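Local coordinates for malate oxidoreductase (Thermotoga maritima, PDB 1VL6), which probably catalyses the NAD-dependent oxidative decarboxylation of malate to pyruvate, at residues 194-199 with 262-267; 216-221 with 248-253. All blocks are in the same frame, centred on the assembly; numbering follows the deposited sequence.

Interaction 1: 194-199 with 262-267; sequences KVVVNG and EGADFF
Val195 and Val196 run parallel to Phe266 and Phe267 as neighbouring strands, the backbone N of Val196 donating to Phe266 O at 2.8 Å. At the start of the strand, Lys194 O takes two donors in its carbonyl plane, Asp265 N at 2.8 Å and Phe266 N at 3.2 Å, so the entry to the second strand is gripped twice. The carboxylate of Asp265 adds a third tie at this end: the backbone N of Lys194 meets OD2 at 3.0 Å, on the anti side of the carboxylate, while OD1 turns to Lys188 in a salt bridge and to Ser285. With CG anti to the backbone N (chi1 177°) and the rest of the chain extended, the Lys194 side chain passes alongside Ala264, CD lying 3.6 Å from Ala264 CA, and NZ is shared between Glu262 O, at 2.8 Å, and Ala260 O, its stronger partner, just before the segment. Cut back to an alanine, this position would probably leave the carbonyls of Ala260 and Glu262 without their ammonium donor and uncover one flank of Ala264. On one face of the sheet Val195 CG1 packs on Phe266 CB, and the Phe266 ring goes on to meet Phe179 of helix 166-186. On the other face Val196 CG2 touches Ala264 CB, and Asn198 CB lies 3.6 Å from Phe267 CE1, under the cover of Leu257. Adjacent parallel strands of this kind form the centre of a Rossmann-type nucleotide-binding sheet, and Gly199 begins a glycine-rich sequence consistent with the dinucleotide-binding turn.

Interaction 2: 216-221 with 248-253; sequences VKNVVA and TNPERL
Val219 and Val220 of strand 218-223 face Thr248 and Asn249 of an irregular loop, and one backbone bond joins them, Asn249 N to Val219 O at 2.9 Å. Beyond it the loop folds into a type I turn from Asn249 to Arg252, braced by the Asn249 side chain: its OD1 accepts from Leu253 N, and its ND2 donates to a lone pair of Leu253 O at 2.7 Å. Asn218 reaches over this turn. With CG swung anti to the backbone N (chi1 -165°), its amide lays OD1 3.4 Å from Pro250 CD, while ND2 makes a weak hydrogen bond of 3.3 Å to Glu251 OE1, the amide and carboxylate planes standing 81° apart. A water accepting from Glu251 N lies 2.6 Å from Asn218 OD1 and 2.8 Å from Asn249 OD1, linking both side chains to the turn. A second water bridges Ala221 N and the hydroxyl of Thr248, OG1, which is also hydrogen-bonded to Ile244 O. Apolar contacts are looser: Val219 CG1 approaches Thr248 CG2 at 4.2 Å, and Val220 CG2 approaches Leu253 CD1. The loop, which links helix 239-246 to helix 257-261, thus lies along strand 218-223, with Val219 and Thr248 both packed on Val208 of helix 202-214, and Val220, Asn249 and Leu253 all touching Ile227 of strand 226-227.

In the fold
Strand 194-198 joins the two contacts: one of its edges pairs with 266-267 in interaction 1 and the other with strand 218-223 of interaction 2. Their centres are about 9 Å apart. Two probable backbone hydrogen bonds join them, Val197 N to Val220 O and Val220 N to Val195 O, each 2.8 Å. Side chains meet as well, for Lys194 NZ lies 3.5 Å from Leu253 CD1 and Lys194 CG packs against Asn218 ND2. Along the chain, both segments of interaction 2 fall between those of interaction 1. Together they build part of the probable NAD-binding domain, where Ala221 lies near the glycine-rich sequence that begins at Gly199, without touching its glycines.

Interaction 1: 194-199 with 262-267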
loop_
_atom_site.group_PDB
_atom_site.type_symbol
_atom_site.label_atom_id
_atom_site.label_comp_id
_atom_site.label_asym_id
_atom_site.label_seq_id
_atom_site.Cartn_x
_atom_site.Cartn_y
_atom_site.Cartn_z
ATOM N N LYS A 194 16.314 10.655 -47.210
ATOM C CA LYS A 194 14.973 10.294 -47.624
ATOM C C LYS A 194 14.415 9.302 -46.610
ATOM O O LYS A 194 15.004 8.222 -46.418
ATOM C CB LYS A 194 15.024 9.643 -48.986
ATOM C CG LYS A 194 13.705 9.137 -49.562
ATOM C CD LYS A 194 13.891 8.333 -50.884
ATOM C CE LYS A 194 12.644 8.419 -51.789
ATOM N NZ LYS A 194 12.524 7.275 -52.753
ATOM N N VAL A 195 13.298 9.665 -45.979
ATOM C CA VAL A 195 12.698 8.864 -44.965
ATOM C C VAL A 195 11.305 8.457 -45.371
ATOM O O VAL A 195 10.469 9.319 -45.613
ATOM C CB VAL A 195 12.547 9.652 -43.692
ATOM C CG1 VAL A 195 11.966 8.731 -42.567
ATOM C CG2 VAL A 195 13.881 10.273 -43.282
ATOM N N VAL A 196 11.046 7.146 -45.441
ATOM C CA VAL A 196 9.750 6.647 -45.831
ATOM C C VAL A 196 8.982 6.314 -44.572
ATOM O O VAL A 196 9.440 5.492 -43.804
ATOM C CB VAL A 196 9.856 5.393 -46.685
ATOM C CG1 VAL A 196 8.476 4.790 -46.882
ATOM C CG2 VAL A 196 10.410 5.716 -48.028
ATOM N N VAL A 197 7.811 6.922 -44.373
ATOM C CA VAL A 197 6.931 6.548 -43.294
ATOM C C VAL A 197 5.720 5.809 -43.847
ATOM O O VAL A 197 4.969 6.373 -44.635
ATOM C CB VAL A 197 6.445 7.764 -42.548
ATOM C CG1 VAL A 197 5.513 7.342 -41.358
ATOM C CG2 VAL A 197 7.608 8.571 -42.057
ATOM N N ASN A 198 5.501 4.571 -43.408
ATOM C CA ASN A 198 4.380 3.786 -43.896
ATOM C C ASN A 198 3.355 3.533 -42.812
ATOM O O ASN A 198 3.678 2.965 -41.769
ATOM C CB ASN A 198 4.854 2.442 -44.405
ATOM C CG ASN A 198 3.736 1.641 -45.100
ATOM O OD1 ASN A 198 3.377 1.952 -46.212
ATOM N ND2 ASN A 198 3.200 0.600 -44.434
ATOM N N GLY A 199 2.102 3.896 -43.096
ATOM C CA GLY A 199 0.964 3.727 -42.175
ATOM C C GLY A 199 0.685 5.044 -41.488
ATOM O O GLY A 199 1.258 5.340 -40.437
ATOM N N GLU A 262 13.076 3.071 -53.024
ATOM C CA GLU A 262 14.257 3.174 -53.864
ATOM C C GLU A 262 15.100 4.322 -53.351
ATOM O O GLU A 262 14.642 5.462 -53.313
ATOM C CB GLU A 262 13.897 3.421 -55.300
ATOM C CG GLU A 262 13.380 2.202 -56.018
ATOM C CD GLU A 262 12.686 2.567 -57.332
ATOM O OE1 GLU A 262 13.182 3.493 -58.024
ATOM O OE2 GLU A 262 11.643 1.939 -57.665
ATOM N N GLY A 263 16.315 4.002 -52.900
ATOM C CA GLY A 263 17.238 5.004 -52.442
ATOM C C GLY A 263 16.940 5.559 -51.076
ATOM O O GLY A 263 17.683 6.370 -50.571
ATOM N N ALA A 264 15.879 5.110 -50.451
ATOM C CA ALA A 264 15.546 5.638 -49.149
ATOM C C ALA A 264 16.607 5.301 -48.119
ATOM O O ALA A 264 17.198 4.241 -48.152
ATOM C CB ALA A 264 14.195 5.105 -48.721
ATOM N N ASP A 265 16.805 6.205 -47.180
ATOM C CA ASP A 265 17.738 5.989 -46.090
ATOM C C ASP A 265 17.083 5.390 -44.857
ATOM O O ASP A 265 17.728 4.669 -44.096
ATOM C CB ASP A 265 18.355 7.318 -45.711
ATOM C CG ASP A 265 19.123 7.918 -46.847
ATOM O OD1 ASP A 265 20.290 7.497 -47.005
ATOM O OD2 ASP A 265 18.638 8.771 -47.636
ATOM N N PHE A 266 15.810 5.712 -44.637
ATOM C CA PHE A 266 15.079 5.157 -43.503
ATOM C C PHE A 266 13.721 4.691 -43.955
ATOM O O PHE A 266 13.114 5.277 -44.882
ATOM C CB PHE A 266 14.885 6.199 -42.426
ATOM C CG PHE A 266 16.169 6.675 -41.794
ATOM C CD1 PHE A 266 17.028 7.506 -42.487
ATOM C CD2 PHE A 266 16.473 6.345 -40.491
ATOM C CE1 PHE A 266 18.171 7.978 -41.909
ATOM C CE2 PHE A 266 17.618 6.810 -39.916
ATOM C CZ PHE A 266 18.478 7.614 -40.616
ATOM N N PHE A 267 13.261 3.609 -43.334
ATOM C CA PHE A 267 11.885 3.204 -43.438
ATOM C C PHE A 267 11.385 3.243 -42.031
ATOM O O PHE A 267 12.014 2.645 -41.133
ATOM C CB PHE A 267 11.736 1.787 -44.007
ATOM C CG PHE A 267 10.365 1.156 -43.774
ATOM C CD1 PHE A 267 9.324 1.365 -44.666
ATOM C CD2 PHE A 267 10.121 0.404 -42.661
ATOM C CE1 PHE A 267 8.095 0.817 -44.451
ATOM C CE2 PHE A 267 8.871 -0.130 -42.436
ATOM C CZ PHE A 267 7.863 0.071 -43.332
#

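Interaction 2: 216-221 with 248-253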
loop_
_atom_site.group_PDB
_atom_site.type_symbol
_atom_site.label_atom_id
_atom_site.label_comp_id
_atom_site.label_asym_id
_atom_site.label_seq_id
_atom_site.Cartn_x
_atom_site.Cartn_y
_atom_site.Cartn_z
ATOM N N VAL A 216 14.052 17.132 -41.312
ATOM C CA VAL A 216 14.033 16.256 -42.444
ATOM C C VAL A 216 13.270 16.959 -43.564
ATOM O O VAL A 216 12.267 17.587 -43.301
ATOM C CB VAL A 216 13.374 14.907 -42.061
ATOM C CG1 VAL A 216 13.337 13.977 -43.214
ATOM C CG2 VAL A 216 14.113 14.266 -40.940
ATOM N N LYS A 217 13.753 16.860 -44.796
ATOM C CA LYS A 217 13.134 17.556 -45.887
ATOM C C LYS A 217 12.471 16.585 -46.813
ATOM O O LYS A 217 11.380 16.840 -47.267
ATOM C CB LYS A 217 14.123 18.542 -46.563
ATOM C CG LYS A 217 14.558 19.686 -45.559
ATOM C CD LYS A 217 14.706 21.087 -46.135
ATOM C CE LYS A 217 14.867 22.154 -45.014
ATOM N NZ LYS A 217 13.791 22.149 -43.910
ATOM N N ASN A 218 13.070 15.442 -47.061
ATOM C CA ASN A 218 12.449 14.452 -47.901
ATOM C C ASN A 218 11.732 13.333 -47.126
ATOM O O ASN A 218 12.213 12.222 -47.010
ATOM C CB ASN A 218 13.480 13.885 -48.855
ATOM C CG ASN A 218 12.830 13.138 -49.972
ATOM O OD1 ASN A 218 11.592 13.050 -50.027
ATOM N ND2 ASN A 218 13.639 12.599 -50.875
ATOM N N VAL A 219 10.561 13.644 -46.615
ATOM C CA VAL A 219 9.722 12.634 -45.981
ATOM C C VAL A 219 8.720 12.151 -47.008
ATOM O O VAL A 219 8.072 12.951 -47.667
ATOM C CB VAL A 219 8.940 13.182 -44.804
ATOM C CG1 VAL A 219 8.085 12.094 -44.176
ATOM C CG2 VAL A 219 9.880 13.792 -43.753
ATOM N N VAL A 220 8.613 10.837 -47.142
ATOM C CA VAL A 220 7.681 10.240 -48.078
ATOM C C VAL A 220 6.700 9.387 -47.292
ATOM O O VAL A 220 7.102 8.405 -46.675
ATOM C CB VAL A 220 8.427 9.404 -49.117
ATOM C CG1 VAL A 220 7.460 8.785 -50.108
ATOM C CG2 VAL A 220 9.438 10.279 -49.861
ATOM N N ALA A 221 5.442 9.797 -47.311
ATOM C CA ALA A 221 4.364 9.143 -46.594
ATOM C C ALA A 221 3.681 8.098 -47.481
ATOM O O ALA A 221 3.428 8.333 -48.679
ATOM C CB ALA A 221 3.345 10.166 -46.193
ATOM N N THR A 248 4.697 16.921 -47.743
ATOM C CA THR A 248 5.655 15.798 -47.934
ATOM C C THR A 248 6.008 15.609 -49.381
ATOM O O THR A 248 5.543 16.318 -50.228
ATOM C CB THR A 248 5.127 14.465 -47.400
ATOM O OG1 THR A 248 3.784 14.290 -47.824
ATOM C CG2 THR A 248 5.103 14.470 -45.886
ATOM N N ASN A 249 6.877 14.657 -49.632
ATOM C CA ASN A 249 7.201 14.205 -50.967
ATOM C C ASN A 249 7.625 15.303 -51.928
ATOM O O ASN A 249 6.973 15.540 -52.955
ATOM C CB ASN A 249 6.031 13.420 -51.492
ATOM C CG ASN A 249 6.365 12.673 -52.720
ATOM O OD1 ASN A 249 7.549 12.428 -53.031
ATOM N ND2 ASN A 249 5.337 12.278 -53.441
ATOM N N PRO A 250 8.722 15.973 -51.604
ATOM C CA PRO A 250 9.238 17.080 -52.427
ATOM C C PRO A 250 9.571 16.715 -53.867
ATOM O O PRO A 250 9.298 17.535 -54.768
ATOM C CB PRO A 250 10.505 17.523 -51.697
ATOM C CG PRO A 250 10.797 16.445 -50.680
ATOM C CD PRO A 250 9.525 15.768 -50.395
ATOM N N GLU A 251 10.140 15.522 -54.061
ATOM C CA GLU A 251 10.417 14.974 -55.394
ATOM C C GLU A 251 9.151 14.603 -56.151
ATOM O O GLU A 251 9.225 14.269 -57.335
ATOM C CB GLU A 251 11.302 13.714 -55.341
ATOM C CG GLU A 251 12.747 13.941 -54.934
ATOM C CD GLU A 251 13.453 12.665 -54.473
ATOM O OE1 GLU A 251 12.787 11.738 -53.946
ATOM O OE2 GLU A 251 14.702 12.592 -54.585
ATOM N N ARG A 252 7.990 14.676 -55.492
ATOM C CA ARG A 252 6.699 14.406 -56.157
ATOM C C ARG A 252 6.656 12.991 -56.742
ATOM O O ARG A 252 6.165 12.764 -57.812
ATOM C CB ARG A 252 6.403 15.486 -57.190
ATOM C CG ARG A 252 6.799 16.850 -56.692
ATOM C CD ARG A 252 6.338 17.985 -57.569
ATOM N NE ARG A 252 5.107 18.534 -57.026
ATOM C CZ ARG A 252 4.047 18.878 -57.738
ATOM N NH1 ARG A 252 4.035 18.747 -59.061
ATOM N NH2 ARG A 252 2.974 19.353 -57.115
ATOM N N LEU A 253 7.184 12.047 -55.987
ATOM C CA LEU A 253 7.075 10.622 -56.271
ATOM C C LEU A 253 5.658 10.061 -56.226
ATOM O O LEU A 253 4.802 10.540 -55.454
ATOM C CB LEU A 253 7.849 9.862 -55.198
ATOM C CG LEU A 253 9.368 10.082 -55.223
ATOM C CD1 LEU A 253 9.980 9.303 -54.100
ATOM C CD2 LEU A 253 9.942 9.651 -56.567
HETATM O O HOH W 1 10.188 13.087 -52.203
HETATM O O HOH W 2 4.305 11.725 -49.194
#